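Local coordinates for protein possible thiamine biosynthesis enzyme (Candida albicans, PDB 2X7Q) that is of unknown function but adopts the periplasmic binding protein fold of the SsuA/TauA family and may bind a small solute, possibly one linked to thiamine biosynthesis, at residues A[16-21]-A[47-52]; A[94-99]-A[261-266]; A[153-158]-A[172-177]; A[239-244]-A[254-259]. The protein carries 1 engineered substitution. All blocks are in the same frame, centred on the assembly; numbering follows the deposited sequence.

Contact 1: A[16-21]-A[47-52]; sequences TLKVAY and EFVKVP
Tyr21 reaches across to Phe48 and Lys50 on the neighbouring parallel strand. Its CG sits between the backbone N and the carbonyl carbon (chi1 76°), and the ring comes to lie beside Phe48 CB and Lys50 CA. Tyr21 CE2 lies 3.8 Å from Phe48 CB, and Lys50 CA makes an off-centre CH-pi contact 4.2 Å from the Tyr21 ring centroid. Phe48 turns an edge toward the Tyr21 face in an offset T-shaped pair, planes at 83°, while its CD2 packs 4.1 Å from Val19 CB. The Lys50 chain crosses the phenol end, bringing CE to 3.7 Å from Tyr21 OH. On the other face, Lys18 and Glu47 run side by side: Lys18 CE is 3.6 Å from Glu47 OE2, whereas Lys18 NZ stays beyond salt-bridge range and has a weak hydrogen bond to Glu66 O. Farther along this face, Ala20 CB meets Val51 CG2 at 4.1 Å. Five backbone hydrogen bonds join the two segments; the shortest, Val49 N to Val19 O, measures 2.7 Å and is nearly straight at the hydrogen. Helix 55-63 packs against Ala20 and Val51, and helix 216-235 against Leu17 and Val19. With helices 28-35 and 38-41 between the strands, this is a beta-alpha-beta crossover at the edge of a sheet with the 2-1-3-5-4 strand order of type II periplasmic binding proteins.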
# COMPACT_ATOMS: atom_id res chain seq x y z
N THR A 16 3.87 11.85 -21.78
CA THR A 16 4.56 11.78 -20.50
C THR A 16 3.65 11.19 -19.43
O THR A 16 2.43 11.32 -19.49
CB THR A 16 5.05 13.16 -20.04
OG1 THR A 16 5.86 13.74 -21.07
CG2 THR A 16 5.86 13.05 -18.76
N LEU A 17 4.26 10.53 -18.45
CA LEU A 17 3.50 9.84 -17.42
C LEU A 17 4.01 10.18 -16.02
O LEU A 17 5.15 9.87 -15.68
CB LEU A 17 3.58 8.33 -17.65
CG LEU A 17 2.39 7.48 -17.19
CD1 LEU A 17 1.14 7.88 -17.94
CD2 LEU A 17 2.70 6.01 -17.39
N LYS A 18 3.16 10.82 -15.23
CA LYS A 18 3.51 11.16 -13.85
C LYS A 18 3.07 10.04 -12.91
O LYS A 18 1.88 9.81 -12.72
CB LYS A 18 2.86 12.48 -13.44
CG LYS A 18 3.27 13.67 -14.30
CD LYS A 18 2.72 14.98 -13.76
CE LYS A 18 3.32 15.31 -12.41
NZ LYS A 18 2.78 16.58 -11.85
N VAL A 19 4.04 9.35 -12.32
CA VAL A 19 3.76 8.21 -11.47
C VAL A 19 4.03 8.51 -10.00
O VAL A 19 5.17 8.81 -9.61
CB VAL A 19 4.58 6.98 -11.90
CG1 VAL A 19 4.29 5.80 -10.98
CG2 VAL A 19 4.28 6.61 -13.34
N ALA A 20 2.99 8.43 -9.18
CA ALA A 20 3.12 8.65 -7.74
C ALA A 20 3.43 7.34 -7.02
O ALA A 20 2.74 6.34 -7.23
CB ALA A 20 1.86 9.27 -7.18
N TYR A 21 4.46 7.35 -6.19
CA TYR A 21 4.87 6.16 -5.46
C TYR A 21 5.20 6.49 -4.00
O TYR A 21 5.38 7.65 -3.64
CB TYR A 21 6.09 5.52 -6.12
CG TYR A 21 7.38 6.27 -5.85
CD1 TYR A 21 8.26 5.85 -4.85
CD2 TYR A 21 7.73 7.39 -6.60
CE1 TYR A 21 9.44 6.52 -4.61
CE2 TYR A 21 8.91 8.07 -6.36
CZ TYR A 21 9.76 7.63 -5.36
OH TYR A 21 10.93 8.32 -5.13
N GLU A 47 7.87 10.70 -15.02
CA GLU A 47 8.19 11.64 -13.95
C GLU A 47 7.65 11.11 -12.63
O GLU A 47 6.45 11.18 -12.36
CB GLU A 47 7.60 13.02 -14.24
CG GLU A 47 7.77 14.01 -13.10
CD GLU A 47 7.13 15.35 -13.38
OE1 GLU A 47 6.93 15.68 -14.57
OE2 GLU A 47 6.83 16.08 -12.41
N PHE A 48 8.54 10.57 -11.81
CA PHE A 48 8.14 9.99 -10.53
C PHE A 48 7.85 11.05 -9.48
O PHE A 48 8.61 12.02 -9.33
CB PHE A 48 9.21 9.02 -10.02
CG PHE A 48 9.24 7.71 -10.76
CD1 PHE A 48 10.11 7.52 -11.82
CD2 PHE A 48 8.40 6.67 -10.39
CE1 PHE A 48 10.14 6.31 -12.50
CE2 PHE A 48 8.43 5.47 -11.06
CZ PHE A 48 9.29 5.29 -12.12
N VAL A 49 6.76 10.87 -8.75
CA VAL A 49 6.37 11.78 -7.68
C VAL A 49 6.38 11.05 -6.34
O VAL A 49 5.53 10.20 -6.08
CB VAL A 49 4.98 12.38 -7.92
CG1 VAL A 49 4.55 13.24 -6.74
CG2 VAL A 49 4.97 13.19 -9.21
N LYS A 50 7.34 11.38 -5.49
CA LYS A 50 7.46 10.74 -4.18
C LYS A 50 6.36 11.19 -3.23
O LYS A 50 6.13 12.39 -3.05
CB LYS A 50 8.83 11.05 -3.57
CG LYS A 50 9.11 10.33 -2.26
CD LYS A 50 10.33 10.90 -1.56
CE LYS A 50 11.57 10.85 -2.45
NZ LYS A 50 12.76 11.43 -1.75
N VAL A 51 5.69 10.22 -2.61
CA VAL A 51 4.63 10.50 -1.64
C VAL A 51 4.90 9.76 -0.34
O VAL A 51 4.43 8.64 -0.16
CB VAL A 51 3.25 10.10 -2.20
CG1 VAL A 51 2.15 10.45 -1.20
CG2 VAL A 51 3.00 10.79 -3.54
N PRO A 52 5.67 10.38 0.57
CA PRO A 52 6.06 9.79 1.86
C PRO A 52 4.91 9.48 2.81
O PRO A 52 5.12 8.71 3.75
CB PRO A 52 6.94 10.88 2.50
CG PRO A 52 7.38 11.74 1.37
CD PRO A 52 6.25 11.72 0.39

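Contact 2: A[94-99]-A[261-266]. With GOL (glycerol), chain B.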
# COMPACT_ATOMS: atom_id res chain seq x y z
N TYR A 94 0.67 -5.18 -7.93
CA TYR A 94 2.09 -4.87 -7.87
C TYR A 94 2.82 -5.82 -6.92
O TYR A 94 3.90 -6.32 -7.23
CB TYR A 94 2.30 -3.42 -7.43
CG TYR A 94 3.75 -3.01 -7.30
CD1 TYR A 94 4.56 -2.91 -8.42
CD2 TYR A 94 4.30 -2.72 -6.06
CE1 TYR A 94 5.88 -2.53 -8.31
CE2 TYR A 94 5.62 -2.34 -5.94
CZ TYR A 94 6.41 -2.25 -7.07
OH TYR A 94 7.72 -1.87 -6.96
N VAL A 95 2.22 -6.06 -5.76
CA VAL A 95 2.77 -7.01 -4.80
C VAL A 95 1.75 -8.10 -4.48
O VAL A 95 0.63 -7.82 -4.07
CB VAL A 95 3.19 -6.31 -3.50
CG1 VAL A 95 3.60 -7.33 -2.46
CG2 VAL A 95 4.31 -5.32 -3.77
N LYS A 96 2.17 -9.35 -4.66
CA LYS A 96 1.28 -10.49 -4.47
C LYS A 96 1.18 -10.90 -3.01
O LYS A 96 0.10 -11.24 -2.52
CB LYS A 96 1.76 -11.67 -5.32
CG LYS A 96 0.85 -12.88 -5.27
CD LYS A 96 1.31 -13.94 -6.25
CE LYS A 96 1.37 -13.39 -7.67
NZ LYS A 96 1.85 -14.41 -8.64
N SER A 97 2.31 -10.87 -2.31
CA SER A 97 2.36 -11.26 -0.90
C SER A 97 1.60 -10.27 -0.02
O SER A 97 1.49 -9.09 -0.34
CB SER A 97 3.81 -11.40 -0.43
OG SER A 97 4.55 -10.24 -0.75
N PRO A 98 1.06 -10.76 1.11
CA PRO A 98 0.28 -9.92 2.04
C PRO A 98 1.17 -8.99 2.86
O PRO A 98 2.33 -9.31 3.09
CB PRO A 98 -0.37 -10.95 2.96
CG PRO A 98 0.56 -12.10 2.96
CD PRO A 98 1.13 -12.16 1.56
N LEU A 99 0.62 -7.86 3.29
CA LEU A 99 1.36 -6.90 4.10
C LEU A 99 1.32 -7.28 5.58
O LEU A 99 0.27 -7.64 6.11
CB LEU A 99 0.79 -5.49 3.92
CG LEU A 99 1.69 -4.32 4.33
CD1 LEU A 99 2.81 -4.15 3.32
CD2 LEU A 99 0.90 -3.03 4.46
N THR A 261 10.28 -12.35 2.42
CA THR A 261 8.85 -12.39 2.72
C THR A 261 8.03 -11.80 1.57
O THR A 261 6.84 -12.10 1.43
CB THR A 261 8.51 -11.61 4.01
OG1 THR A 261 8.76 -10.21 3.81
CG2 THR A 261 9.36 -12.12 5.17
N VAL A 262 8.66 -10.96 0.76
CA VAL A 262 7.96 -10.27 -0.31
C VAL A 262 7.98 -11.03 -1.63
O VAL A 262 8.98 -11.65 -1.98
CB VAL A 262 8.54 -8.85 -0.54
CG1 VAL A 262 10.01 -8.93 -0.90
CG2 VAL A 262 7.75 -8.11 -1.61
N GLU A 263 6.86 -10.98 -2.35
CA GLU A 263 6.78 -11.53 -3.70
C GLU A 263 6.08 -10.56 -4.63
O GLU A 263 4.85 -10.47 -4.64
CB GLU A 263 6.05 -12.88 -3.70
CG GLU A 263 5.95 -13.50 -5.09
CD GLU A 263 5.03 -14.70 -5.14
OE1 GLU A 263 4.14 -14.81 -4.27
OE2 GLU A 263 5.18 -15.53 -6.06
N PHE A 264 6.86 -9.83 -5.42
CA PHE A 264 6.29 -8.92 -6.41
C PHE A 264 5.62 -9.73 -7.52
O PHE A 264 6.00 -10.87 -7.78
CB PHE A 264 7.38 -8.01 -6.99
CG PHE A 264 7.97 -7.07 -5.98
CD1 PHE A 264 9.16 -7.37 -5.33
CD2 PHE A 264 7.33 -5.87 -5.68
CE1 PHE A 264 9.70 -6.49 -4.40
CE2 PHE A 264 7.87 -4.99 -4.76
CZ PHE A 264 9.06 -5.31 -4.12
N ASN A 265 4.63 -9.13 -8.16
CA ASN A 265 3.91 -9.81 -9.24
C ASN A 265 4.74 -9.88 -10.51
O ASN A 265 4.71 -8.96 -11.33
CB ASN A 265 2.57 -9.10 -9.52
CG ASN A 265 1.73 -9.83 -10.55
OD1 ASN A 265 2.02 -10.98 -10.91
ND2 ASN A 265 0.69 -9.17 -11.03
N SER A 266 5.48 -10.97 -10.68
CA SER A 266 6.32 -11.16 -11.85
C SER A 266 5.48 -11.34 -13.11
O SER A 266 5.99 -11.26 -14.23
CB SER A 266 7.24 -12.36 -11.67
OG SER A 266 6.51 -13.56 -11.58
C1 GOL B . 6.09 -7.01 4.61
O1 GOL B . 5.21 -6.58 5.65
C2 GOL B . 5.54 -8.31 4.02
O2 GOL B . 6.42 -8.74 2.98
C3 GOL B . 5.46 -9.38 5.11
O3 GOL B . 4.94 -10.58 4.55
O HOH W 1 5.04 -13.81 -9.26
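Phe264 turns its ring edge toward one face of Tyr94 in an offset T-shaped pair, CE2 to CE2 3.7 Å, with the planes at 68°. Val95 CG2 adds a contact of 3.6 Å to Phe264 CD2, closing an apolar patch. Beside it the backbones are joined by Asn265 N to Tyr94 O at 3.0 Å, a bond almost straight at the hydrogen though the donor stands above the carbonyl plane, and by Lys96 N to Glu263 O at 2.9 Å. A weak bond from Ser97 N reaches the same Glu263 carbonyl oxygen. Ser97 OG lies between its own backbone N and carbonyl carbon (chi1 51°), from where it accepts Glu263 N at 2.9 Å. Toward solvent, Lys96 CD lies 3.6 Å from Glu263 OE1, but the charged ends stay apart, and a water links Lys96 NZ and Phe264 O weakly with Ser266 OG.

In the next shell, Tyr94 OH is hydrogen-bonded to Phe26 O, Asn265 bonds Thr93 O and Arg267 N through its amide, and Tyr233 meets Phe264 edge-to-face. Beyond Ser97, a glycerol probably from the crystallisation liquor donates to Pro98 O and to Thr261 OG1, the latter at 2.9 Å and itself hydrogen-bonded to Trp258 O; it also bonds Leu100 N and Glu177 OE2. The backbone bonds and the buried rings fix the 261-266 loop against the link between the two sheets, while the carbonyl and hydroxyl groups that bind the glycerol are consistent with a polar, solute-binding cleft.

Contact 3: A[153-158]-A[172-177]; sequences SNFKNL and DAFMWE
Leu158 and Phe174 form the buried half of this contact, where helix 155-162 settles on strand 173-177. Leu158 CB sits over the centre of the Phe174 ring, 3.9 Å from its centroid, in a CH-pi contact. The Phe174 CG, between the backbone N and the carbonyl carbon (chi1 69°), starts the ring off toward the helix. At the far end of the leucine, CD1 comes within 3.5 Å of Trp176 CZ3. The more exposed half belongs to Phe155 and Trp176. The phenyl lies nearly parallel to the indole five-membered ring in an offset stack, centroids 4.1 Å apart and planes at 8°, and Phe155 CE2 also meets Phe174 CE2 at 3.6 Å. Phe174 CE2 thus touches Phe155 at its edge while the indole covers a face. No hydrogen bond crosses between the segments; Asn154, as N-cap, instead secures the helix start, where Asn154 OD1 accepts Asn157 N at 2.8 Å. Around this, Arg159 makes a cation-pi contact with Phe155, and helix 178-186 touches Phe155 and Trp176 through Ser181. Strand 173-177 is the middle one of the second sheet, and Met175, present as selenomethionine and directed away from segment 153-158, packs on helix 129-141.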
# COMPACT_ATOMS: atom_id res chain seq x y z
N SER A 153 -0.87 12.19 11.84
CA SER A 153 -0.24 12.58 10.58
C SER A 153 0.95 11.72 10.17
O SER A 153 0.92 11.07 9.12
CB SER A 153 0.17 14.06 10.61
OG SER A 153 0.72 14.47 9.37
N ASN A 154 2.01 11.71 10.98
CA ASN A 154 3.24 11.01 10.61
C ASN A 154 3.68 9.90 11.56
O ASN A 154 3.13 9.74 12.65
CB ASN A 154 4.38 12.02 10.38
CG ASN A 154 4.70 12.82 11.62
OD1 ASN A 154 5.12 12.28 12.64
ND2 ASN A 154 4.51 14.13 11.54
N PHE A 155 4.69 9.16 11.14
CA PHE A 155 5.18 8.00 11.88
C PHE A 155 5.80 8.36 13.22
O PHE A 155 5.60 7.67 14.22
CB PHE A 155 6.19 7.22 11.03
CG PHE A 155 6.67 5.94 11.66
CD1 PHE A 155 7.98 5.52 11.50
CD2 PHE A 155 5.81 5.16 12.42
CE1 PHE A 155 8.42 4.35 12.08
CE2 PHE A 155 6.25 3.99 13.01
CZ PHE A 155 7.56 3.58 12.84
N LYS A 156 6.56 9.46 13.25
CA LYS A 156 7.21 9.89 14.49
C LYS A 156 6.18 10.29 15.55
O LYS A 156 6.28 9.88 16.70
CB LYS A 156 8.17 11.05 14.23
CG LYS A 156 8.90 11.52 15.48
CD LYS A 156 9.80 12.72 15.20
CE LYS A 156 10.51 13.18 16.47
N ASN A 157 5.21 11.10 15.14
CA ASN A 157 4.14 11.51 16.04
C ASN A 157 3.42 10.31 16.65
O ASN A 157 3.00 10.34 17.80
CB ASN A 157 3.14 12.42 15.32
CG ASN A 157 3.67 13.81 15.09
OD1 ASN A 157 4.73 14.17 15.60
ND2 ASN A 157 2.93 14.61 14.33
N LEU A 158 3.29 9.24 15.86
CA LEU A 158 2.66 8.01 16.33
C LEU A 158 3.48 7.37 17.44
O LEU A 158 2.93 6.88 18.42
CB LEU A 158 2.48 7.03 15.17
CG LEU A 158 1.41 7.38 14.14
CD1 LEU A 158 1.52 6.49 12.91
CD2 LEU A 158 0.02 7.27 14.76
N ASP A 172 -2.93 4.51 22.92
CA ASP A 172 -2.59 3.22 23.50
C ASP A 172 -1.74 2.40 22.55
O ASP A 172 -0.85 1.66 22.98
CB ASP A 172 -3.86 2.45 23.88
CG ASP A 172 -4.58 3.05 25.07
OD1 ASP A 172 -3.95 3.83 25.82
OD2 ASP A 172 -5.78 2.75 25.26
N ALA A 173 -2.00 2.53 21.26
CA ALA A 173 -1.26 1.79 20.24
C ALA A 173 -1.54 2.31 18.83
O ALA A 173 -2.53 3.00 18.60
CB ALA A 173 -1.58 0.31 20.33
N PHE A 174 -0.65 1.96 17.91
CA PHE A 174 -0.83 2.29 16.50
C PHE A 174 -0.33 1.12 15.65
O PHE A 174 0.38 0.25 16.15
CB PHE A 174 -0.07 3.57 16.14
CG PHE A 174 1.43 3.43 16.17
CD1 PHE A 174 2.13 3.61 17.35
CD2 PHE A 174 2.13 3.11 15.02
CE1 PHE A 174 3.51 3.49 17.38
CE2 PHE A 174 3.51 2.98 15.05
CZ PHE A 174 4.19 3.17 16.23
N MSE A 175 -0.71 1.10 14.38
CA MSE A 175 -0.30 0.01 13.50
C MSE A 175 0.53 0.54 12.33
O MSE A 175 0.18 1.53 11.69
CB MSE A 175 -1.53 -0.74 12.98
CG MSE A 175 -2.40 -1.31 14.08
SE MSE A 175 -3.96 -2.25 13.41
CE MSE A 175 -3.07 -3.56 12.30
N TRP A 176 1.64 -0.14 12.06
CA TRP A 176 2.55 0.28 11.00
C TRP A 176 3.28 -0.93 10.43
O TRP A 176 3.40 -1.96 11.09
CB TRP A 176 3.56 1.29 11.55
CG TRP A 176 4.00 2.32 10.55
CD1 TRP A 176 5.20 2.38 9.91
CD2 TRP A 176 3.23 3.43 10.07
NE1 TRP A 176 5.24 3.46 9.07
CE2 TRP A 176 4.05 4.12 9.14
CE3 TRP A 176 1.95 3.91 10.33
CZ2 TRP A 176 3.60 5.27 8.48
CZ3 TRP A 176 1.52 5.04 9.67
CH2 TRP A 176 2.34 5.71 8.76
N GLU A 177 3.74 -0.81 9.19
CA GLU A 177 4.44 -1.91 8.54
C GLU A 177 5.58 -2.42 9.43
O GLU A 177 6.34 -1.63 9.98
CB GLU A 177 4.97 -1.48 7.17
CG GLU A 177 5.44 -2.63 6.29
CD GLU A 177 6.82 -3.14 6.68
OE1 GLU A 177 7.76 -2.31 6.73
OE2 GLU A 177 6.96 -4.35 6.93

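Contact 4: A[239-244]-A[254-259]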
# COMPACT_ATOMS: atom_id res chain seq x y z
N GLU A 239 21.85 -6.42 -4.76
CA GLU A 239 21.86 -4.99 -5.03
C GLU A 239 20.67 -4.31 -4.38
O GLU A 239 20.76 -3.18 -3.92
CB GLU A 239 21.83 -4.74 -6.54
CG GLU A 239 22.99 -5.38 -7.29
CD GLU A 239 22.91 -5.16 -8.79
OE1 GLU A 239 22.03 -4.39 -9.24
OE2 GLU A 239 23.73 -5.75 -9.52
N ALA A 240 19.54 -5.03 -4.35
CA ALA A 240 18.33 -4.53 -3.73
C ALA A 240 18.56 -4.23 -2.26
O ALA A 240 18.15 -3.19 -1.75
CB ALA A 240 17.20 -5.53 -3.91
N ILE A 241 19.22 -5.16 -1.57
CA ILE A 241 19.51 -4.99 -0.15
C ILE A 241 20.39 -3.76 0.08
O ILE A 241 20.17 -3.01 1.03
CB ILE A 241 20.20 -6.23 0.44
CG1 ILE A 241 19.28 -7.45 0.36
CG2 ILE A 241 20.62 -5.98 1.87
CD1 ILE A 241 19.88 -8.71 0.93
N GLU A 242 21.38 -3.57 -0.78
CA GLU A 242 22.28 -2.42 -0.67
C GLU A 242 21.53 -1.12 -0.92
O GLU A 242 21.70 -0.15 -0.18
CB GLU A 242 23.45 -2.56 -1.66
CG GLU A 242 24.47 -1.43 -1.57
CD GLU A 242 25.57 -1.55 -2.61
OE1 GLU A 242 25.31 -2.14 -3.68
OE2 GLU A 242 26.68 -1.04 -2.37
N TYR A 243 20.72 -1.09 -1.97
CA TYR A 243 19.95 0.10 -2.33
C TYR A 243 19.01 0.51 -1.21
O TYR A 243 18.96 1.68 -0.83
CB TYR A 243 19.15 -0.15 -3.60
CG TYR A 243 18.06 0.88 -3.85
CD1 TYR A 243 18.36 2.14 -4.34
CD2 TYR A 243 16.72 0.58 -3.59
CE1 TYR A 243 17.37 3.08 -4.56
CE2 TYR A 243 15.72 1.51 -3.81
CZ TYR A 243 16.05 2.76 -4.30
OH TYR A 243 15.07 3.69 -4.52
N ILE A 244 18.25 -0.44 -0.68
CA ILE A 244 17.26 -0.16 0.35
C ILE A 244 17.91 0.36 1.63
O ILE A 244 17.43 1.32 2.22
CB ILE A 244 16.44 -1.42 0.70
CG1 ILE A 244 15.67 -1.91 -0.52
CG2 ILE A 244 15.50 -1.14 1.86
CD1 ILE A 244 14.88 -3.17 -0.27
N ASP A 254 17.79 -6.01 8.30
CA ASP A 254 16.33 -5.94 8.25
C ASP A 254 15.83 -5.92 6.81
O ASP A 254 14.78 -6.49 6.51
CB ASP A 254 15.82 -4.71 9.01
CG ASP A 254 16.01 -4.83 10.51
OD1 ASP A 254 16.43 -5.91 10.96
OD2 ASP A 254 15.73 -3.84 11.22
N ALA A 255 16.58 -5.27 5.93
CA ALA A 255 16.25 -5.25 4.51
C ALA A 255 16.32 -6.66 3.94
O ALA A 255 15.49 -7.06 3.13
CB ALA A 255 17.18 -4.32 3.76
N LYS A 256 17.33 -7.42 4.38
CA LYS A 256 17.51 -8.79 3.93
C LYS A 256 16.34 -9.67 4.37
O LYS A 256 15.82 -10.46 3.58
CB LYS A 256 18.83 -9.36 4.45
CG LYS A 256 19.08 -10.80 4.05
CD LYS A 256 20.39 -11.31 4.61
CE LYS A 256 20.63 -12.77 4.22
NZ LYS A 256 21.92 -13.28 4.75
N GLU A 257 15.95 -9.54 5.63
CA GLU A 257 14.84 -10.32 6.17
C GLU A 257 13.57 -10.07 5.37
O GLU A 257 12.80 -10.99 5.11
CB GLU A 257 14.61 -9.99 7.64
CG GLU A 257 13.52 -10.81 8.31
CD GLU A 257 13.29 -10.42 9.76
OE1 GLU A 257 14.13 -9.67 10.31
OE2 GLU A 257 12.29 -10.87 10.34
N TRP A 258 13.36 -8.82 4.97
CA TRP A 258 12.17 -8.44 4.20
C TRP A 258 12.13 -9.11 2.83
O TRP A 258 11.06 -9.53 2.38
CB TRP A 258 12.10 -6.92 4.06
CG TRP A 258 11.08 -6.46 3.06
CD1 TRP A 258 9.74 -6.34 3.25
CD2 TRP A 258 11.33 -6.06 1.71
NE1 TRP A 258 9.13 -5.89 2.11
CE2 TRP A 258 10.09 -5.71 1.14
CE3 TRP A 258 12.48 -5.97 0.92
CZ2 TRP A 258 9.97 -5.28 -0.18
CZ3 TRP A 258 12.36 -5.54 -0.39
CH2 TRP A 258 11.11 -5.20 -0.92
N THR A 259 13.28 -9.20 2.17
CA THR A 259 13.34 -9.78 0.83
C THR A 259 12.86 -11.23 0.81
O THR A 259 12.50 -11.76 -0.24
CB THR A 259 14.76 -9.72 0.24
OG1 THR A 259 15.63 -10.58 1.00
CG2 THR A 259 15.30 -8.30 0.27
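Ile241 and Ile244, one helical turn apart, close on the small methyl of Ala255. Ile244 CG2 comes to 4.1 Å of Ala255 CB and Ile241 CG2 to 4.3 Å; consistent with the alanine's small size, Ile241 CA and Ala255 CA are 5.7 Å apart. Beyond the alanine the two isoleucines diverge. The first bump, Ile241 CD1, extended from CG1 with chi2 at 180°, lodges beside Ala255 in the hollow at the start of the Lys256 side chain, 3.7 Å from Lys256 CB, and the lysine then leads away. Ile241 CG1 fits beside Thr259 CG2. Segments 239-244 and 254-259 thereby pack as the two arms of a helical hairpin, their axes 9.1 Å apart and 133° between directions, closed by a short turn in the C-terminal half of the chain. The second bump, Ile244 CD1, pushes to 3.5 Å from Trp258 CZ3, on the six-membered part of the indole, the two side chains crossing at about a right angle. His25 stacks on that indole and Phe26 meets it edge-to-face. Thr259 OG1 turns back to donate to Lys256 O at 2.6 Å, which leaves its methyl as the part that meets Ile241. Tyr233 of helix 216-235 touches Ala240, Trp258 and Thr259, and so contacts both helices.

Contact 1 comes first along the chain; contact 2 joins segments 162 residues apart, and contacts 3 and 4 fall in succession within that span. Contacts 1 and 2 reach the same five-stranded sheet, at its opposite outermost strands, with centres about 20 Å apart. Contact 3 belongs to the second sheet; its centre and that of contact 2 are about 23 Å apart, yet the two touch where Leu99 packs on Glu177. Contact 4 has its centre about 15 Å from that of contact 2 and meets it through Trp258 and Phe264. Contact 2 thus touches both contact 3 and contact 4 near the passage between the two sheets, where the interdomain cleft lies in solute-binding relatives.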